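Local coordinates for protein SAM-dependent methyltransferase (Thiobacillus denitrificans, PDB 5EPE) that binds S-adenosyl-L-homocysteine, the spent form of the methyl donor, and probably transfers methyl groups from S-adenosyl-L-methionine, at residues I6-E11 and S68-E73; M50-A55 and R77-L82. One frame throughout, in Å; residues are numbered along the deposited sequence.

Interaction 1. Residues I6-E11 and S68-E73. With SAH (S-adenosyl-L-homocysteine), chain B.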
loop_
_atom_site.group_PDB
_atom_site.type_symbol
_atom_site.label_atom_id
_atom_site.label_comp_id
_atom_site.label_asym_id
_atom_site.label_seq_id
_atom_site.Cartn_x
_atom_site.Cartn_y
_atom_site.Cartn_z
ATOM N N ILE A 6 7.124 44.387 -5.820
ATOM C CA ILE A 6 7.633 43.300 -5.037
ATOM C C ILE A 6 8.582 42.384 -5.813
ATOM O O ILE A 6 9.521 41.863 -5.229
ATOM C CB ILE A 6 6.501 42.427 -4.467
ATOM C CG1 ILE A 6 7.038 41.508 -3.342
ATOM C CG2 ILE A 6 5.779 41.613 -5.560
ATOM C CD1 ILE A 6 6.835 42.108 -1.972
ATOM N N PHE A 7 8.314 42.160 -7.103
ATOM C CA PHE A 7 9.214 41.361 -7.932
ATOM C C PHE A 7 10.510 42.061 -8.129
ATOM O O PHE A 7 11.513 41.413 -8.125
ATOM C CB PHE A 7 8.615 41.047 -9.306
ATOM C CG PHE A 7 7.396 40.216 -9.204
ATOM C CD1 PHE A 7 7.509 38.872 -8.867
ATOM C CD2 PHE A 7 6.138 40.772 -9.352
ATOM C CE1 PHE A 7 6.377 38.077 -8.725
ATOM C CE2 PHE A 7 4.990 39.997 -9.202
ATOM C CZ PHE A 7 5.109 38.648 -8.885
ATOM N N ASN A 8 10.484 43.393 -8.298
ATOM C CA ASN A 8 11.709 44.132 -8.500
ATOM C C ASN A 8 12.533 44.063 -7.213
ATOM O O ASN A 8 13.749 43.907 -7.271
ATOM C CB ASN A 8 11.449 45.586 -8.984
ATOM C CG ASN A 8 11.030 45.663 -10.454
ATOM O OD1 ASN A 8 11.506 44.904 -11.313
ATOM N ND2 ASN A 8 10.173 46.621 -10.770
ATOM N N ILE A 9 11.879 44.115 -6.060
ATOM C CA ILE A 9 12.584 44.035 -4.779
ATOM C C ILE A 9 13.222 42.637 -4.536
ATOM O O ILE A 9 14.366 42.529 -4.159
ATOM C CB ILE A 9 11.629 44.341 -3.620
ATOM C CG1 ILE A 9 11.291 45.854 -3.618
ATOM C CG2 ILE A 9 12.245 43.948 -2.286
ATOM C CD1 ILE A 9 10.104 46.210 -2.743
ATOM N N THR A 10 12.444 41.589 -4.777
ATOM C CA THR A 10 12.830 40.247 -4.487
ATOM C C THR A 10 13.947 39.766 -5.415
ATOM O O THR A 10 14.827 39.008 -4.994
ATOM C CB THR A 10 11.552 39.387 -4.661
ATOM O OG1 THR A 10 10.666 39.774 -3.585
ATOM C CG2 THR A 10 11.845 38.025 -4.550
ATOM N N GLU A 11 13.874 40.175 -6.696
ATOM C CA GLU A 11 14.794 39.674 -7.710
ATOM C C GLU A 11 15.823 40.682 -8.207
ATOM O O GLU A 11 16.493 40.441 -9.213
ATOM C CB GLU A 11 13.996 39.095 -8.851
ATOM C CG GLU A 11 13.200 37.870 -8.385
ATOM C CD GLU A 11 12.668 36.985 -9.481
ATOM O OE1 GLU A 11 11.674 36.289 -9.221
ATOM O OE2 GLU A 11 13.207 36.973 -10.583
ATOM N N SER A 68 10.025 45.061 -17.394
ATOM C CA SER A 68 10.633 45.680 -16.201
ATOM C C SER A 68 11.667 46.749 -16.599
ATOM O O SER A 68 12.614 46.491 -17.373
ATOM C CB SER A 68 11.350 44.620 -15.345
ATOM O OG SER A 68 12.086 45.267 -14.308
ATOM N N GLN A 69 11.528 47.930 -16.023
ATOM C CA GLN A 69 12.476 48.995 -16.276
ATOM C C GLN A 69 13.808 48.674 -15.637
ATOM O O GLN A 69 14.863 48.791 -16.263
ATOM C CB GLN A 69 11.936 50.328 -15.741
ATOM C CG GLN A 69 12.695 51.497 -16.325
ATOM C CD GLN A 69 12.135 52.860 -15.903
ATOM O OE1 GLN A 69 10.930 53.125 -16.017
ATOM N NE2 GLN A 69 13.013 53.733 -15.432
ATOM N N LEU A 70 13.738 48.235 -14.387
ATOM C CA LEU A 70 14.937 47.802 -13.645
ATOM C C LEU A 70 15.724 46.730 -14.418
ATOM O O LEU A 70 16.924 46.900 -14.676
ATOM C CB LEU A 70 14.561 47.297 -12.241
ATOM C CG LEU A 70 15.767 46.785 -11.407
ATOM C CD1 LEU A 70 16.818 47.882 -11.223
ATOM C CD2 LEU A 70 15.321 46.232 -10.065
ATOM N N PHE A 71 15.042 45.650 -14.793
ATOM C CA PHE A 71 15.740 44.523 -15.422
ATOM C C PHE A 71 16.289 44.915 -16.812
ATOM O O PHE A 71 17.370 44.488 -17.204
ATOM C CB PHE A 71 14.867 43.259 -15.547
ATOM C CG PHE A 71 14.258 42.738 -14.248
ATOM C CD1 PHE A 71 14.781 43.054 -12.980
ATOM C CD2 PHE A 71 13.149 41.872 -14.312
ATOM C CE1 PHE A 71 14.189 42.571 -11.818
ATOM C CE2 PHE A 71 12.563 41.370 -13.141
ATOM C CZ PHE A 71 13.080 41.743 -11.896
ATOM N N THR A 72 15.573 45.758 -17.543
ATOM C CA THR A 72 16.097 46.336 -18.783
ATOM C C THR A 72 17.417 47.118 -18.549
ATOM O O THR A 72 18.394 46.938 -19.294
ATOM C CB THR A 72 15.055 47.210 -19.519
ATOM O OG1 THR A 72 13.948 46.398 -19.948
ATOM C CG2 THR A 72 15.685 47.848 -20.754
ATOM N N GLU A 73 17.434 47.944 -17.526
ATOM C CA GLU A 73 18.649 48.705 -17.185
ATOM C C GLU A 73 19.804 47.781 -16.825
ATOM O O GLU A 73 20.945 48.013 -17.257
ATOM C CB GLU A 73 18.373 49.668 -16.047
ATOM C CG GLU A 73 17.444 50.802 -16.456
ATOM C CD GLU A 73 16.916 51.612 -15.262
ATOM O OE1 GLU A 73 17.112 51.202 -14.078
ATOM O OE2 GLU A 73 16.288 52.671 -15.510
HETATM N N SAH B . 13.733 35.116 -19.438
HETATM C CA SAH B . 14.251 35.872 -18.236
HETATM C CB SAH B . 13.099 36.409 -17.410
HETATM C CG SAH B . 12.090 35.394 -16.841
HETATM S SD SAH B . 11.036 36.078 -15.588
HETATM C C SAH B . 15.173 35.041 -17.372
HETATM O O SAH B . 15.120 33.798 -17.438
HETATM O OXT SAH B . 15.983 35.572 -16.583
HETATM C "C5'" SAH B . 9.596 36.757 -16.463
HETATM C "C4'" SAH B . 9.956 38.077 -17.150
HETATM O "O4'" SAH B . 8.862 38.512 -17.971
HETATM C "C3'" SAH B . 10.273 39.231 -16.182
HETATM O "O3'" SAH B . 11.580 39.739 -16.511
HETATM C "C2'" SAH B . 9.192 40.285 -16.438
HETATM O "O2'" SAH B . 9.690 41.613 -16.390
HETATM C "C1'" SAH B . 8.804 39.952 -17.853
HETATM N N9 SAH B . 7.475 40.336 -18.355
HETATM C C8 SAH B . 6.272 40.162 -17.726
HETATM N N7 SAH B . 5.280 40.545 -18.498
HETATM C C5 SAH B . 5.886 40.981 -19.681
HETATM C C6 SAH B . 5.373 41.527 -20.888
HETATM N N6 SAH B . 4.043 41.695 -21.065
HETATM N N1 SAH B . 6.229 41.854 -21.889
HETATM C C2 SAH B . 7.556 41.677 -21.685
HETATM N N3 SAH B . 8.144 41.191 -20.573
HETATM C C4 SAH B . 7.241 40.847 -19.596
#
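Asn8 and Ser68 make the one hydrogen bond between these two helical segments: the hydroxyl OG of Ser68 donates to OD1 of Asn8 at 3.1 Å. It reaches the carbonyl bent, with a C=O...donor angle of 132°, and tilted 23° from the carbonyl plane. The same OD1 rests 3.5 Å above one face of the Phe71 ring, displaced toward the rim on the CE1 and CZ side, and the amide stands almost perpendicular to the ring, the planes 87° apart. Phe71 also borders the cofactor product, its CD2 lying 3.4 Å from O3' of S-adenosyl-L-homocysteine near the plane of the ring, while CB of Ser68 packs 3.6 Å from O2' of the same ribose. Replacing Phe71 with an alanine would probably open a gap between helix 5-11 and the ribose, leaving OD1 of Asn8 without the ring face beneath it. CD2 of Leu70 adds an apolar contact to CB of Asn8.

A second shell fixes these groups. Ser68 is also the N-cap of helix 69-82, its OG, anti to the backbone N, accepting from N of Phe71 at 3.0 Å in a nearly straight bond; one hydroxyl thus ties the helix start to Asn8. ND2 of Asn8 is held by Asp2, whose other carboxylate oxygen takes N of Gln69, and His17 stacks on the Phe71 ring. Glu11, whose CB meets CZ of Phe71, sends its carboxylate to His17 and Tyr195. Helix 5-11 thus lies beside the start of helix 69-82, at the edge where Ser68 and Phe71 border the ligand, with helix 189-209 packed against Ile9 and Thr10, and Thr72 facing strands 61-66 and 88-92.

Interaction 2. Residues M50-A55 and R77-L82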
loop_
_atom_site.group_PDB
_atom_site.type_symbol
_atom_site.label_atom_id
_atom_site.label_comp_id
_atom_site.label_asym_id
_atom_site.label_seq_id
_atom_site.Cartn_x
_atom_site.Cartn_y
_atom_site.Cartn_z
HETATM N N MSE A 50 20.791 35.604 -20.765
HETATM C CA MSE A 50 20.864 34.664 -21.874
HETATM C C MSE A 50 21.465 35.314 -23.119
HETATM O O MSE A 50 22.432 34.820 -23.654
HETATM C CB MSE A 50 19.451 34.133 -22.182
HETATM C CG MSE A 50 19.595 33.054 -23.225
HETATM SE SE MSE A 50 17.772 32.227 -23.456
HETATM C CE MSE A 50 17.096 33.402 -24.759
ATOM N N LEU A 51 20.885 36.410 -23.576
ATOM C CA LEU A 51 21.483 37.130 -24.711
ATOM C C LEU A 51 22.931 37.580 -24.492
ATOM O O LEU A 51 23.746 37.374 -25.380
ATOM C CB LEU A 51 20.631 38.326 -25.135
ATOM C CG LEU A 51 19.324 37.921 -25.790
ATOM C CD1 LEU A 51 18.462 39.147 -26.023
ATOM C CD2 LEU A 51 19.535 37.203 -27.121
ATOM N N CYS A 52 23.264 38.158 -23.329
ATOM C CA CYS A 52 24.610 38.666 -23.108
ATOM C C CYS A 52 25.657 37.534 -23.124
ATOM O O CYS A 52 26.710 37.689 -23.752
ATOM C CB CYS A 52 24.728 39.453 -21.816
ATOM S SG CYS A 52 23.795 40.998 -21.915
ATOM N N THR A 53 25.387 36.441 -22.428
ATOM C CA THR A 53 26.365 35.356 -22.319
ATOM C C THR A 53 26.543 34.586 -23.617
ATOM O O THR A 53 27.667 34.216 -23.951
ATOM C CB THR A 53 26.055 34.388 -21.177
ATOM O OG1 THR A 53 24.725 33.846 -21.311
ATOM C CG2 THR A 53 26.198 35.085 -19.823
ATOM N N TRP A 54 25.439 34.373 -24.363
ATOM C CA TRP A 54 25.527 33.749 -25.695
ATOM C C TRP A 54 26.205 34.661 -26.719
ATOM O O TRP A 54 26.914 34.186 -27.596
ATOM C CB TRP A 54 24.146 33.298 -26.178
ATOM C CG TRP A 54 23.552 32.158 -25.321
ATOM C CD1 TRP A 54 24.106 31.552 -24.217
ATOM C CD2 TRP A 54 22.271 31.585 -25.477
ATOM N NE1 TRP A 54 23.232 30.606 -23.685
ATOM C CE2 TRP A 54 22.098 30.618 -24.441
ATOM C CE3 TRP A 54 21.234 31.784 -26.386
ATOM C CZ2 TRP A 54 20.931 29.845 -24.331
ATOM C CZ3 TRP A 54 20.084 31.010 -26.269
ATOM C CH2 TRP A 54 19.956 30.053 -25.263
ATOM N N ALA A 55 26.022 35.963 -26.600
ATOM C CA ALA A 55 26.770 36.884 -27.460
ATOM C C ALA A 55 28.308 36.710 -27.242
ATOM O O ALA A 55 29.073 36.570 -28.205
ATOM C CB ALA A 55 26.326 38.317 -27.181
ATOM N N ARG A 77 23.492 47.290 -18.697
ATOM C CA ARG A 77 24.768 47.302 -17.965
ATOM C C ARG A 77 25.552 46.004 -18.134
ATOM O O ARG A 77 26.792 46.023 -18.221
ATOM C CB ARG A 77 24.554 47.565 -16.487
ATOM C CG ARG A 77 24.100 48.963 -16.177
ATOM C CD ARG A 77 24.341 49.289 -14.709
ATOM N NE ARG A 77 23.323 48.632 -13.862
ATOM C CZ ARG A 77 22.135 49.171 -13.565
ATOM N NH1 ARG A 77 21.785 50.375 -14.009
ATOM N NH2 ARG A 77 21.287 48.525 -12.804
ATOM N N ARG A 78 24.824 44.887 -18.194
ATOM C CA ARG A 78 25.438 43.573 -18.380
ATOM C C ARG A 78 26.157 43.475 -19.755
ATOM O O ARG A 78 27.298 42.978 -19.836
ATOM C CB ARG A 78 24.382 42.467 -18.227
ATOM C CG ARG A 78 24.951 41.075 -18.062
ATOM C CD ARG A 78 25.816 40.910 -16.816
ATOM N NE ARG A 78 26.143 39.493 -16.672
ATOM C CZ ARG A 78 27.279 38.997 -16.192
ATOM N NH1 ARG A 78 28.259 39.795 -15.778
ATOM N NH2 ARG A 78 27.460 37.669 -16.155
ATOM N N ALA A 79 25.504 43.977 -20.807
ATOM C CA ALA A 79 26.059 43.899 -22.158
ATOM C C ALA A 79 27.336 44.754 -22.253
ATOM O O ALA A 79 28.322 44.370 -22.883
ATOM C CB ALA A 79 25.030 44.375 -23.188
ATOM N N GLU A 80 27.301 45.899 -21.617
ATOM C CA GLU A 80 28.507 46.731 -21.517
ATOM C C GLU A 80 29.599 45.971 -20.760
ATOM O O GLU A 80 30.723 45.919 -21.209
ATOM C CB GLU A 80 28.213 48.034 -20.783
ATOM C CG GLU A 80 27.490 49.073 -21.614
ATOM N N ALA A 81 29.265 45.392 -19.608
ATOM C CA ALA A 81 30.242 44.739 -18.766
ATOM C C ALA A 81 30.907 43.561 -19.503
ATOM O O ALA A 81 32.105 43.287 -19.298
ATOM C CB ALA A 81 29.564 44.214 -17.503
ATOM N N LEU A 82 30.144 42.879 -20.359
ATOM C CA LEU A 82 30.666 41.717 -21.117
ATOM C C LEU A 82 31.314 42.054 -22.471
ATOM O O LEU A 82 31.923 41.193 -23.109
ATOM C CB LEU A 82 29.580 40.643 -21.286
ATOM C CG LEU A 82 29.585 39.553 -20.226
ATOM C CD1 LEU A 82 29.799 40.039 -18.818
ATOM C CD2 LEU A 82 28.297 38.725 -20.297
#
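Cys52 carries this contact, its thiol set against the backbone of the neighbouring helix at Ala79. SG comes within 3.6 Å of Ala79 N and 3.8 Å of Ala79 CB. The small methyl of Ala79 allows a close approach, with CA of Cys52 and CA of Ala79 5.5 Å apart.

Arg78 and Leu82, one helical turn apart, complete the surface that meets Cys52. In Arg78, CG is anti to the backbone N (chi1 -166°), which lays it beside CB against Cys52 SG, each 4.0 Å from the sulphur. Beyond CG the chain bends at chi2 and the guanidinium passes over Leu82, whose CD1 is 3.4 Å above one of its faces and offset toward the rim, and NE forms a salt bridge with Glu49, just before segment 50-55. That bond probably steadies the bent chain. Leu82 has a chi1 of -94°, away from the usual staggered positions, and presents CD2 to both the CB and the backbone O of Cys52, each at 3.9 Å. The same methyl also meets Thr53 CG2 at 4.2 Å, while the hydroxyl of Thr53 turns back to Glu49 O within its own helix.

The packing is mainly apolar between two nearly parallel helices, their local axes 9.4 Å apart and inclined by 14°. Such neighbours are expected in a Rossmann-like fold, where successive beta-alpha units place their helices side by side. Cys52 also touches Phe90 of strand 88-92, Leu51 faces strands 39-43 and 88-92, and helix 22-31 lies against Met50, Thr53 and Trp54.

In the fold
The two interactions, with centres about 17 Å apart, occupy successive parts of helix 69-82: interaction 1 uses its beginning, beside the bound product, and interaction 2 its later turns. Along the chain the segments alternate, 6-11, 50-55, 68-73 and 77-82, so the helix is joined first to the N-terminal helix 5-11 and then to helix 49-58, its predecessor in the beta-alpha succession. Strands 39-43, 61-66 and 88-92 lie side by side in that order in the parallel part of the sheet; helix 49-58 links strand 39-43 to 61-66, and helix 69-82 links 61-66 to 88-92. One helix thus borders the ribose at its start and packs against a neighbouring helix of the Rossmann-like layer further on.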